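Side-chain contacts in MdcE (Pseudomonas aeruginosa, PDB 5VIP), which probably acts as the gamma subunit of biotin-independent malonate decarboxylase, with a transferase role in processing malonyl groups carried on an acyl carrier protein: residues A22-A27 / E230-P235; L222-L227 / G248-D253. All blocks are in the same frame, centred on the assembly; numbering follows the deposited sequence.

Contact 1: A22-A27 / E230-P235; sequences ASRGLA and ETVEVP
E233 OE2 is gripped by two nitrogens of one guanidinium: R24 NH2 donates to it at 2.9 Å, and R24 NE adds a weak bond at 3.1 Å. NE also reaches the second oxygen, E233 OE1, at 3.2 Å, again weakly. The salt bridge is therefore forked but skewed. R24 NH2 arrives on the syn side of the carboxylate but tilted 30° out of its plane, and the guanidinium and carboxylate planes stand 65° apart, which rules out a flat side-by-side pairing. A bend at chi2 (-63°) curls the glutamate chain back to R24, whose own chain runs extended from CG to NE. V232 CG2 covers one face of the R24 guanidinium, 3.4 Å above its plane and near the rim, which probably restricts tilting of the group on that side. A27 is small enough for its CB to sit 3.2 Å from E233 O, letting the loop run close to the first turn of helix 24-33. That turn is N-capped by S23, whose OG accepts from L26 N. Elsewhere R24 NH1 is taken up by a salt bridge to D176 and a hydrogen bond to V153 O, while W28 NE1 binds V232 O. With carboxylates of both E233 and D176 bridging to it, R24 probably stays charged, and it ties the N-terminal helix to the loop between strand 225-227 and helix 237-254.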
ATOM      1  N   ALA A  22     -19.158 -17.266  -8.393  1.00 35.33           N
ATOM      2  CA  ALA A  22     -17.701 -17.380  -8.348  1.00 35.73           C
ATOM      3  C   ALA A  22     -17.150 -16.738  -7.073  1.00 35.95           C
ATOM      4  O   ALA A  22     -16.195 -17.235  -6.478  1.00 37.28           O
ATOM      5  CB  ALA A  22     -17.069 -16.743  -9.586  1.00 36.87           C
ATOM      6  N   SER A  23     -17.763 -15.637  -6.653  1.00 30.76           N
ATOM      7  CA  SER A  23     -17.385 -14.968  -5.412  1.00 26.55           C
ATOM      8  C   SER A  23     -18.441 -13.951  -5.027  1.00 24.29           C
ATOM      9  O   SER A  23     -19.234 -13.526  -5.869  1.00 23.37           O
ATOM     10  CB  SER A  23     -16.037 -14.259  -5.557  1.00 25.34           C
ATOM     11  OG  SER A  23     -16.182 -13.143  -6.421  1.00 23.96           O
ATOM     12  N   ARG A  24     -18.423 -13.535  -3.766  1.00 25.88           N
ATOM     13  CA  ARG A  24     -19.262 -12.427  -3.310  1.00 23.41           C
ATOM     14  C   ARG A  24     -19.008 -11.132  -4.070  1.00 25.52           C
ATOM     15  O   ARG A  24     -19.938 -10.370  -4.319  1.00 22.43           O
ATOM     16  CB  ARG A  24     -19.045 -12.159  -1.823  1.00 26.82           C
ATOM     17  CG  ARG A  24     -19.534 -13.232  -0.910  1.00 27.73           C
ATOM     18  CD  ARG A  24     -19.600 -12.670   0.481  1.00 28.32           C
ATOM     19  NE  ARG A  24     -19.916 -13.684   1.474  1.00 35.36           N
ATOM     20  CZ  ARG A  24     -19.844 -13.475   2.780  1.00 34.64           C
ATOM     21  NH1 ARG A  24     -19.452 -12.287   3.236  1.00 30.63           N
ATOM     22  NH2 ARG A  24     -20.148 -14.450   3.623  1.00 30.52           N
ATOM     23  N   GLY A  25     -17.747 -10.864  -4.415  1.00 20.53           N
ATOM     24  CA  GLY A  25     -17.442  -9.660  -5.164  1.00 20.54           C
ATOM     25  C   GLY A  25     -18.160  -9.630  -6.495  1.00 22.12           C
ATOM     26  O   GLY A  25     -18.705  -8.596  -6.903  1.00 25.13           O
ATOM     27  N   LEU A  26     -18.165 -10.771  -7.180  1.00 21.44           N
ATOM     28  CA  LEU A  26     -18.841 -10.884  -8.467  1.00 23.43           C
ATOM     29  C   LEU A  26     -20.354 -10.730  -8.304  1.00 22.27           C
ATOM     30  O   LEU A  26     -20.998  -9.999  -9.056  1.00 24.41           O
ATOM     31  CB  LEU A  26     -18.518 -12.223  -9.123  1.00 26.96           C
ATOM     32  CG  LEU A  26     -19.098 -12.450 -10.517  1.00 27.32           C
ATOM     33  CD1 LEU A  26     -18.711 -11.314 -11.466  1.00 27.06           C
ATOM     34  CD2 LEU A  26     -18.613 -13.795 -11.050  1.00 29.61           C
ATOM     35  N   ALA A  27     -20.904 -11.420  -7.309  1.00 25.30           N
ATOM     36  CA  ALA A  27     -22.333 -11.347  -7.001  1.00 26.71           C
ATOM     37  C   ALA A  27     -22.775  -9.910  -6.761  1.00 26.83           C
ATOM     38  O   ALA A  27     -23.780  -9.461  -7.304  1.00 24.93           O
ATOM     39  CB  ALA A  27     -22.650 -12.200  -5.797  1.00 25.18           C
ATOM     40  N   GLU A 230     -29.489  -9.293   4.587  1.00 28.07           N
ATOM     41  CA  GLU A 230     -30.246 -10.546   4.759  1.00 30.23           C
ATOM     42  C   GLU A 230     -29.578 -11.750   4.102  1.00 30.84           C
ATOM     43  O   GLU A 230     -29.472 -12.824   4.709  1.00 31.80           O
ATOM     44  CB  GLU A 230     -31.674 -10.417   4.207  1.00 31.52           C
ATOM     45  CG  GLU A 230     -32.359  -9.102   4.496  1.00 33.73           C
ATOM     46  CD  GLU A 230     -33.654  -8.912   3.690  1.00 40.26           C
ATOM     47  OE1 GLU A 230     -34.213  -9.920   3.199  1.00 40.88           O
ATOM     48  OE2 GLU A 230     -34.115  -7.751   3.560  1.00 41.12           O
ATOM     49  N   THR A 231     -29.185 -11.583   2.841  1.00 28.83           N
ATOM     50  CA  THR A 231     -28.541 -12.647   2.086  1.00 27.74           C
ATOM     51  C   THR A 231     -27.272 -12.067   1.480  1.00 35.42           C
ATOM     52  O   THR A 231     -27.284 -11.485   0.394  1.00 32.62           O
ATOM     53  CB  THR A 231     -29.442 -13.225   0.975  1.00 32.33           C
ATOM     54  OG1 THR A 231     -29.939 -12.160   0.162  1.00 33.39           O
ATOM     55  CG2 THR A 231     -30.628 -13.989   1.567  1.00 34.90           C
ATOM     56  N   VAL A 232     -26.180 -12.223   2.208  1.00 29.96           N
ATOM     57  CA  VAL A 232     -24.908 -11.624   1.841  1.00 33.33           C
ATOM     58  C   VAL A 232     -24.339 -12.203   0.536  1.00 35.43           C
ATOM     59  O   VAL A 232     -23.658 -11.501  -0.212  1.00 33.18           O
ATOM     60  CB  VAL A 232     -23.896 -11.804   2.991  1.00 29.59           C
ATOM     61  CG1 VAL A 232     -23.626 -13.279   3.243  1.00 32.06           C
ATOM     62  CG2 VAL A 232     -22.609 -11.056   2.702  1.00 29.02           C
ATOM     63  N   GLU A 233     -24.637 -13.471   0.248  1.00 34.23           N
ATOM     64  CA  GLU A 233     -24.065 -14.139  -0.920  1.00 35.90           C
ATOM     65  C   GLU A 233     -24.690 -13.650  -2.225  1.00 33.94           C
ATOM     66  O   GLU A 233     -24.007 -13.509  -3.236  1.00 36.94           O
ATOM     67  CB  GLU A 233     -24.222 -15.657  -0.801  1.00 35.93           C
ATOM     68  CG  GLU A 233     -23.747 -16.252   0.516  1.00 38.27           C
ATOM     69  CD  GLU A 233     -22.251 -16.062   0.770  1.00 45.03           C
ATOM     70  OE1 GLU A 233     -21.465 -15.950  -0.202  1.00 43.00           O
ATOM     71  OE2 GLU A 233     -21.860 -16.045   1.957  1.00 41.49           O
ATOM     72  N   VAL A 234     -26.000 -13.434  -2.212  1.00 38.00           N
ATOM     73  CA  VAL A 234     -26.690 -12.750  -3.306  1.00 36.29           C
ATOM     74  C   VAL A 234     -27.690 -11.790  -2.698  1.00 35.14           C
ATOM     75  O   VAL A 234     -28.703 -12.222  -2.134  1.00 37.95           O
ATOM     76  CB  VAL A 234     -27.441 -13.705  -4.257  1.00 37.34           C
ATOM     77  CG1 VAL A 234     -27.520 -13.086  -5.646  1.00 39.23           C
ATOM     78  CG2 VAL A 234     -26.775 -15.071  -4.317  1.00 40.27           C
ATOM     79  N   PRO A 235     -27.416 -10.484  -2.804  1.00 33.95           N
ATOM     80  CA  PRO A 235     -28.256  -9.501  -2.122  1.00 34.26           C
ATOM     81  C   PRO A 235     -29.720  -9.592  -2.520  1.00 35.40           C
ATOM     82  O   PRO A 235     -30.048  -9.843  -3.682  1.00 34.83           O
ATOM     83  CB  PRO A 235     -27.664  -8.162  -2.566  1.00 31.83           C
ATOM     84  CG  PRO A 235     -26.965  -8.467  -3.835  1.00 31.45           C
ATOM     85  CD  PRO A 235     -26.405  -9.838  -3.658  1.00 30.41           C
TER

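Contact 2: L222-L227 / G248-D253; sequences LLWRTL and GEALAD
W224 brings the CZ3-CH2 side of its six-membered ring up to helix 237-254, with CZ3 3.7 Å from A250 CB and CH2 equally close to A250 N. With CG anti to the backbone N (chi1 -170°) and the ring plane turned by chi2 of 67°, the indole projects from just before strand 225-227 toward the helix. Alanine suits the receiving position, because its short side chain lets the ring come up to the helix backbone: CZ3 is 3.6 Å from A250 CA. One turn on, D253 bounds the CZ2-NE1 side of the indole. Its CG, likewise anti to the backbone N, lies 3.7 Å from W224 CZ2 and carries the carboxylate past the indole, the two planes 38° apart. Strand 225-227 ends a six-stranded mixed sheet, parallel to its neighbour 170-174, on which helix 237-254 packs through A250 and I172. R170, from that neighbour, forms a cation-pi contact with W224 and a salt bridge to D253 OD2. OD2 also lies 3.5 Å from W224 NE1, a polar approach that falls short of a hydrogen bond. Within segment 222-227, R225 CZ lies 3.9 Å above one face of the W224 ring, toward the rim, and R225 NH1 bonds weakly to W224 O.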
ATOM      1  N   LEU A 222     -11.787   2.538  11.884  1.00 22.91           N
ATOM      2  CA  LEU A 222     -11.372   2.566  10.480  1.00 21.76           C
ATOM      3  C   LEU A 222     -12.522   2.445   9.471  1.00 25.39           C
ATOM      4  O   LEU A 222     -12.307   2.611   8.274  1.00 28.41           O
ATOM      5  CB  LEU A 222     -10.357   1.451  10.226  1.00 24.28           C
ATOM      6  CG  LEU A 222      -9.048   1.636  11.003  1.00 24.33           C
ATOM      7  CD1 LEU A 222      -8.211   0.366  10.977  1.00 24.26           C
ATOM      8  CD2 LEU A 222      -8.261   2.814  10.449  1.00 27.00           C
ATOM      9  N   LEU A 223     -13.732   2.147   9.941  1.00 21.07           N
ATOM     10  CA  LEU A 223     -14.900   2.122   9.054  1.00 20.52           C
ATOM     11  C   LEU A 223     -15.746   3.375   9.208  1.00 27.88           C
ATOM     12  O   LEU A 223     -15.931   3.873  10.318  1.00 28.27           O
ATOM     13  CB  LEU A 223     -15.773   0.900   9.328  1.00 19.89           C
ATOM     14  CG  LEU A 223     -15.155  -0.455   8.998  1.00 24.08           C
ATOM     15  CD1 LEU A 223     -16.004  -1.570   9.560  1.00 23.85           C
ATOM     16  CD2 LEU A 223     -14.973  -0.616   7.491  1.00 23.08           C
ATOM     17  N   TRP A 224     -16.273   3.882   8.099  1.00 23.65           N
ATOM     18  CA  TRP A 224     -17.259   4.949   8.170  1.00 20.40           C
ATOM     19  C   TRP A 224     -18.602   4.359   8.650  1.00 25.45           C
ATOM     20  O   TRP A 224     -19.223   4.895   9.563  1.00 25.71           O
ATOM     21  CB  TRP A 224     -17.399   5.631   6.813  1.00 23.32           C
ATOM     22  CG  TRP A 224     -18.208   6.866   6.829  1.00 24.80           C
ATOM     23  CD1 TRP A 224     -17.900   8.046   7.449  1.00 32.29           C
ATOM     24  CD2 TRP A 224     -19.457   7.074   6.169  1.00 27.94           C
ATOM     25  NE1 TRP A 224     -18.892   8.970   7.226  1.00 28.03           N
ATOM     26  CE2 TRP A 224     -19.861   8.399   6.444  1.00 31.71           C
ATOM     27  CE3 TRP A 224     -20.282   6.266   5.378  1.00 25.73           C
ATOM     28  CZ2 TRP A 224     -21.054   8.933   5.956  1.00 31.14           C
ATOM     29  CZ3 TRP A 224     -21.462   6.799   4.895  1.00 30.29           C
ATOM     30  CH2 TRP A 224     -21.836   8.120   5.184  1.00 29.20           C
ATOM     31  N   ARG A 225     -18.990   3.222   8.081  1.00 23.32           N
ATOM     32  CA  ARG A 225     -20.192   2.506   8.477  1.00 24.64           C
ATOM     33  C   ARG A 225     -20.178   1.029   8.256  1.00 27.28           C
ATOM     34  O   ARG A 225     -19.482   0.562   7.402  1.00 23.71           O
ATOM     35  CB  ARG A 225     -21.382   3.029   7.713  1.00 20.00           C
ATOM     36  CG  ARG A 225     -21.702   4.443   8.055  1.00 20.00           C
ATOM     37  CD  ARG A 225     -23.148   4.765   8.022  1.00 20.00           C
ATOM     38  NE  ARG A 225     -23.394   6.167   8.211  1.00 20.00           N
ATOM     39  CZ  ARG A 225     -22.708   6.996   8.983  1.00 20.00           C
ATOM     40  NH1 ARG A 225     -21.673   6.605   9.708  1.00 20.00           N
ATOM     41  NH2 ARG A 225     -23.064   8.254   9.036  1.00 20.00           N
ATOM     42  N   THR A 226     -20.984   0.322   9.039  1.00 26.28           N
ATOM     43  CA  THR A 226     -21.234  -1.095   8.819  1.00 23.79           C
ATOM     44  C   THR A 226     -22.713  -1.280   8.468  1.00 27.20           C
ATOM     45  O   THR A 226     -23.553  -0.467   8.864  1.00 28.70           O
ATOM     46  CB  THR A 226     -20.876  -1.965  10.046  1.00 29.74           C
ATOM     47  OG1 THR A 226     -21.654  -1.552  11.175  1.00 32.42           O
ATOM     48  CG2 THR A 226     -19.399  -1.835  10.391  1.00 31.89           C
ATOM     49  N   LEU A 227     -23.011  -2.334   7.712  1.00 23.20           N
ATOM     50  CA  LEU A 227     -24.358  -2.576   7.191  1.00 24.95           C
ATOM     51  C   LEU A 227     -24.753  -4.036   7.303  1.00 25.79           C
ATOM     52  O   LEU A 227     -24.112  -4.906   6.713  1.00 21.14           O
ATOM     53  CB  LEU A 227     -24.463  -2.179   5.719  1.00 30.15           C
ATOM     54  CG  LEU A 227     -24.278  -0.736   5.265  1.00 35.54           C
ATOM     55  CD1 LEU A 227     -24.508  -0.671   3.757  1.00 35.61           C
ATOM     56  CD2 LEU A 227     -25.230   0.193   6.007  1.00 37.25           C
ATOM     57  N   GLY A 248     -24.832   6.207  -1.511  1.00 27.04           N
ATOM     58  CA  GLY A 248     -25.286   7.552  -1.817  1.00 24.11           C
ATOM     59  C   GLY A 248     -24.933   8.536  -0.716  1.00 25.48           C
ATOM     60  O   GLY A 248     -24.470   9.648  -0.983  1.00 27.40           O
ATOM     61  N   GLU A 249     -25.145   8.130   0.531  1.00 26.37           N
ATOM     62  CA  GLU A 249     -24.830   8.998   1.657  1.00 29.79           C
ATOM     63  C   GLU A 249     -23.313   9.184   1.841  1.00 26.84           C
ATOM     64  O   GLU A 249     -22.856  10.256   2.233  1.00 25.12           O
ATOM     65  CB  GLU A 249     -25.469   8.448   2.929  1.00 28.66           C
ATOM     66  CG  GLU A 249     -26.994   8.515   2.870  1.00 34.85           C
ATOM     67  CD  GLU A 249     -27.679   7.729   3.965  1.00 37.05           C
ATOM     68  OE1 GLU A 249     -26.989   7.251   4.897  1.00 41.17           O
ATOM     69  OE2 GLU A 249     -28.919   7.595   3.892  1.00 42.36           O
ATOM     70  N   ALA A 250     -22.540   8.146   1.548  1.00 26.76           N
ATOM     71  CA  ALA A 250     -21.085   8.255   1.608  1.00 24.83           C
ATOM     72  C   ALA A 250     -20.604   9.266   0.572  1.00 25.21           C
ATOM     73  O   ALA A 250     -19.791  10.131   0.866  1.00 25.46           O
ATOM     74  CB  ALA A 250     -20.437   6.892   1.393  1.00 26.06           C
ATOM     75  N   LEU A 251     -21.157   9.163  -0.632  1.00 25.50           N
ATOM     76  CA  LEU A 251     -20.835  10.059  -1.731  1.00 25.99           C
ATOM     77  C   LEU A 251     -21.153  11.508  -1.369  1.00 28.68           C
ATOM     78  O   LEU A 251     -20.328  12.411  -1.557  1.00 26.07           O
ATOM     79  CB  LEU A 251     -21.600   9.625  -2.985  1.00 24.49           C
ATOM     80  CG  LEU A 251     -21.429  10.443  -4.256  1.00 28.08           C
ATOM     81  CD1 LEU A 251     -19.954  10.552  -4.589  1.00 30.81           C
ATOM     82  CD2 LEU A 251     -22.192   9.790  -5.403  1.00 31.45           C
ATOM     83  N   ALA A 252     -22.352  11.720  -0.834  1.00 30.05           N
ATOM     84  CA  ALA A 252     -22.767  13.036  -0.364  1.00 30.13           C
ATOM     85  C   ALA A 252     -21.839  13.552   0.726  1.00 25.71           C
ATOM     86  O   ALA A 252     -21.487  14.732   0.742  1.00 32.11           O
ATOM     87  CB  ALA A 252     -24.218  12.987   0.148  1.00 30.81           C
ATOM     88  N   ASP A 253     -21.437  12.663   1.632  1.00 28.21           N
ATOM     89  CA  ASP A 253     -20.571  13.031   2.753  1.00 29.06           C
ATOM     90  C   ASP A 253     -19.156  13.432   2.306  1.00 30.44           C
ATOM     91  O   ASP A 253     -18.516  14.281   2.927  1.00 28.90           O
ATOM     92  CB  ASP A 253     -20.497  11.872   3.761  1.00 27.08           C
ATOM     93  CG  ASP A 253     -19.770  12.255   5.030  1.00 36.17           C
ATOM     94  OD1 ASP A 253     -20.367  12.959   5.872  1.00 40.31           O
ATOM     95  OD2 ASP A 253     -18.598  11.860   5.188  1.00 30.36           O
TER

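The two contacts interlock along the chain: the loop 230-235 of contact 1 follows soon after 222-227 and leads into the helix that carries 248-253. In space their centres are about 20 Å apart, each 14 to 15 Å from the centre of the chain, and they touch nowhere else. Strand 170-174 relates to both: R170 at its start serves contact 2, and D176 just past its end serves contact 1. Contact 1 is a charged surface junction, contact 2 a partly buried aromatic one. No other protein chain of the assembly reaches contact 1, whereas L222 in segment 222-227 packs on an apolar side chain of the other protein chain of the assembly.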